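Local coordinates for sporozoite-specific SAG protein (Toxoplasma gondii, PDB 2WNK) that serves as a SAG2-related surface antigen of the sporozoite stage, is built from two SRS domains, and may take part in contacts with the host, at residues A57-K60 with D61-S65; T181-L185 with V186-P190. One frame throughout, in Å; residues are numbered along the deposited sequence.

Overall arrangement
Interactions 1 and 2 illustrate how a protein built from two domains of one family can use the same local solution twice. In each, the second strand of a two-stranded antiparallel hairpin (46-48 with 56-58, or 172-174 with 182-184) runs straight into a tight turn, of overlapping beta turns in 57-65 and a short, weakly bonded helix in 181-190, whose leading leucine carbonyl, Leu59 or Leu185, takes two amide N-H groups. The centres lie about 45 Å apart and the nearest atoms about 33 Å, on opposite sides of the chain's centre. They differ in what braces the turn: a water and an aspartate in 57-65, a serine hydroxyl in 181-190. The resemblance is consistent with a shared SRS ancestry.

Interaction 1. Residues A57-K60 with D61-S65; sequences AALK and DVLKS
Leu59 O receives two amides from the residues that follow it. Leu63 N donates over 2.8 Å and approaches this oxygen almost in line with the carbonyl, at a C=O...N angle of 172°. Val62 N reaches the same Leu59 O over 3.1 Å from well above the carbonyl plane, so the two donors approach from different directions. One residue earlier, Asp61 N bonds to Ala58 O at 3.1 Å, again from above the plane. The side chains follow this coil. Leu59 has CG anti to its backbone N (chi1 174°), and its CD1 packs obliquely against Leu63 CB at 4.1 Å. On another side, Ala57 CB meets the Val62 CG2 methyl at 3.8 Å. A water bridges Ala58 N and Asp61 OD2, accepting from the amide and donating to the carboxylate over 2.7 Å, which would hold the carboxylate near the end of strand 56-58. Lys60 bends back, its chain folded at chi2 and chi3, and its ammonium is held by Gly42 O. Further out, Val62 rests on Val96 of strand 94-101 and Leu63 on Thr94 and Pro90, while backbone bonds join Ala57 to Val47 and Leu59 to Thr45. Two overlapping type I beta turns, closed by a five-residue alpha turn, thus carry the chain out of the 46-48/56-58 hairpin and over a beta sheet of the first SRS domain.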
# COMPACT_ATOMS: atom_id res chain seq x y z
N ALA A 57 -20.87 5.27 -8.63
CA ALA A 57 -20.16 5.08 -9.89
C ALA A 57 -19.78 3.61 -10.03
O ALA A 57 -19.72 2.90 -9.04
CB ALA A 57 -18.92 5.92 -9.88
N ALA A 58 -19.50 3.16 -11.26
CA ALA A 58 -18.91 1.83 -11.44
C ALA A 58 -17.52 1.80 -10.84
O ALA A 58 -16.72 2.74 -11.01
CB ALA A 58 -18.85 1.48 -12.94
N LEU A 59 -17.22 0.72 -10.14
CA LEU A 59 -15.92 0.58 -9.52
C LEU A 59 -14.75 0.79 -10.50
O LEU A 59 -13.75 1.42 -10.13
CB LEU A 59 -15.81 -0.79 -8.83
CG LEU A 59 -14.43 -1.11 -8.26
CD1 LEU A 59 -14.01 -0.14 -7.16
CD2 LEU A 59 -14.43 -2.53 -7.71
N LYS A 60 -14.82 0.26 -11.71
CA LYS A 60 -13.66 0.38 -12.62
C LYS A 60 -13.39 1.79 -13.13
O LYS A 60 -12.31 2.06 -13.67
CB LYS A 60 -13.74 -0.56 -13.82
CG LYS A 60 -15.13 -0.80 -14.33
CD LYS A 60 -15.72 -1.94 -13.49
CE LYS A 60 -14.62 -2.71 -12.68
NZ LYS A 60 -15.14 -3.48 -11.48
N ASP A 61 -14.39 2.65 -12.98
CA ASP A 61 -14.31 4.06 -13.35
C ASP A 61 -13.79 4.93 -12.22
O ASP A 61 -13.56 6.15 -12.42
CB ASP A 61 -15.70 4.57 -13.74
CG ASP A 61 -16.16 4.01 -15.04
OD1 ASP A 61 -15.29 3.69 -15.88
OD2 ASP A 61 -17.39 3.90 -15.23
N VAL A 62 -13.67 4.35 -11.03
CA VAL A 62 -13.05 5.07 -9.89
C VAL A 62 -11.72 4.47 -9.48
O VAL A 62 -10.76 5.18 -9.19
CB VAL A 62 -14.01 5.12 -8.69
CG1 VAL A 62 -13.36 5.85 -7.54
CG2 VAL A 62 -15.25 5.82 -9.10
N LEU A 63 -11.66 3.14 -9.46
CA LEU A 63 -10.42 2.42 -9.24
C LEU A 63 -10.29 1.41 -10.37
O LEU A 63 -11.01 0.41 -10.41
CB LEU A 63 -10.46 1.71 -7.88
CG LEU A 63 -10.54 2.59 -6.64
CD1 LEU A 63 -10.81 1.70 -5.42
CD2 LEU A 63 -9.25 3.38 -6.44
N LYS A 64 -9.38 1.68 -11.29
CA LYS A 64 -9.30 0.97 -12.56
C LYS A 64 -8.91 -0.50 -12.46
O LYS A 64 -9.23 -1.28 -13.37
CB LYS A 64 -8.31 1.68 -13.50
CG LYS A 64 -8.57 3.16 -13.73
CD LYS A 64 -9.75 3.40 -14.68
CE LYS A 64 -9.69 4.81 -15.27
NZ LYS A 64 -9.48 5.88 -14.24
N SER A 65 -8.19 -0.88 -11.41
CA SER A 65 -7.83 -2.29 -11.24
C SER A 65 -8.11 -2.74 -9.81
O SER A 65 -7.23 -2.81 -8.98
CB SER A 65 -6.37 -2.57 -11.65
OG SER A 65 -5.50 -1.54 -11.24
O HOH W 1 -19.06 5.23 -13.51
O HOH W 2 -10.67 -0.14 -15.55

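Interaction 2. Residues T181-L185 with V186-P190; sequences TEVDL and VSLVP
A side-chain brace on a single helical turn joins Ser187 to Asp184, where strand 182-184 of the second SRS domain gives way to the short, weakly bonded helix 185-188. Ser187 OG donates to Asp184 O over 2.6 Å and lies in the carbonyl plane. The hydroxyl gets there because OG sits between the backbone N and the carbonyl carbon (chi1 77°), folded back toward the start of the turn. Ser187 N bonds to the same oxygen, Asp184 O, at 2.9 Å, but from above that plane, so one residue grips the carbonyl twice. The next carbonyl is shared as well. Leu185 O takes Val189 N at 3.0 Å, a fairly straight bond of 166° at the hydrogen and in the carbonyl plane, whereas Leu188 N comes to Leu185 O at 2.9 Å from above it. Beside these shared carbonyls, the CG2 methyl of Val183 meets Leu188 CD1 at 3.8 Å, the two side chains crossing at about a right angle. The Asp184 carboxylate turns elsewhere, its OD1 forming a salt bridge with Lys172. Strand 172-174 flanks the contact through backbone bonding of Val183 to Val173 and packing of Leu188 on Val173; strand 215-222 receives Leu185 and Leu188 on Leu217, and Val189 on Gln215, so that the helical turn packs against both the 172-174/182-184 hairpin and strand 215-222 of the four-stranded sheet.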
# COMPACT_ATOMS: atom_id res chain seq x y z
N THR A 181 26.62 -8.79 3.85
CA THR A 181 27.31 -8.16 4.99
C THR A 181 26.60 -6.88 5.43
O THR A 181 26.46 -5.94 4.64
CB THR A 181 28.75 -7.85 4.63
OG1 THR A 181 29.39 -9.09 4.28
CG2 THR A 181 29.51 -7.24 5.82
N GLU A 182 26.11 -6.87 6.67
CA GLU A 182 25.42 -5.71 7.23
C GLU A 182 26.39 -4.75 7.89
O GLU A 182 27.26 -5.12 8.69
CB GLU A 182 24.34 -6.13 8.23
CG GLU A 182 23.51 -4.98 8.80
CD GLU A 182 22.35 -5.47 9.65
OE1 GLU A 182 21.71 -6.49 9.28
OE2 GLU A 182 22.07 -4.81 10.67
N VAL A 183 26.27 -3.50 7.51
CA VAL A 183 27.14 -2.49 8.06
C VAL A 183 26.32 -1.21 8.32
O VAL A 183 25.20 -1.11 7.88
CB VAL A 183 28.37 -2.19 7.16
CG1 VAL A 183 29.19 -3.46 6.84
CG2 VAL A 183 27.95 -1.50 5.88
N ASP A 184 26.87 -0.27 9.10
CA ASP A 184 26.21 1.03 9.29
C ASP A 184 26.23 1.83 8.00
O ASP A 184 27.28 2.03 7.39
CB ASP A 184 26.94 1.82 10.38
CG ASP A 184 26.79 1.20 11.75
OD1 ASP A 184 25.65 1.13 12.23
OD2 ASP A 184 27.80 0.86 12.38
N LEU A 185 25.05 2.31 7.58
CA LEU A 185 24.93 3.17 6.42
C LEU A 185 26.02 4.25 6.37
O LEU A 185 26.72 4.40 5.36
CB LEU A 185 23.51 3.78 6.35
CG LEU A 185 23.29 4.80 5.22
CD1 LEU A 185 23.58 4.20 3.80
CD2 LEU A 185 21.89 5.42 5.28
N VAL A 186 26.19 4.98 7.46
CA VAL A 186 27.05 6.14 7.44
C VAL A 186 28.51 5.77 7.49
O VAL A 186 29.36 6.63 7.26
CB VAL A 186 26.75 7.17 8.56
CG1 VAL A 186 25.36 7.81 8.37
CG2 VAL A 186 26.93 6.58 9.93
N SER A 187 28.82 4.50 7.78
CA SER A 187 30.18 4.06 7.52
C SER A 187 30.53 4.02 6.04
O SER A 187 31.72 4.07 5.68
CB SER A 187 30.49 2.67 8.14
OG SER A 187 29.89 1.67 7.33
N LEU A 188 29.56 3.81 5.15
CA LEU A 188 29.91 3.85 3.73
C LEU A 188 29.69 5.23 3.11
O LEU A 188 30.46 5.69 2.24
CB LEU A 188 29.05 2.84 3.01
CG LEU A 188 29.08 1.41 3.59
CD1 LEU A 188 28.21 0.56 2.69
CD2 LEU A 188 30.46 0.91 3.45
N VAL A 189 28.64 5.91 3.57
CA VAL A 189 28.31 7.23 3.04
C VAL A 189 27.92 8.10 4.20
O VAL A 189 26.79 8.12 4.64
CB VAL A 189 27.18 7.19 1.99
CG1 VAL A 189 27.00 8.59 1.34
CG2 VAL A 189 27.46 6.17 0.85
N PRO A 190 28.93 8.79 4.77
CA PRO A 190 28.76 9.70 5.90
C PRO A 190 27.61 10.65 5.62
O PRO A 190 27.48 11.14 4.49
CB PRO A 190 30.09 10.39 5.93
CG PRO A 190 31.04 9.23 5.59
CD PRO A 190 30.33 8.59 4.41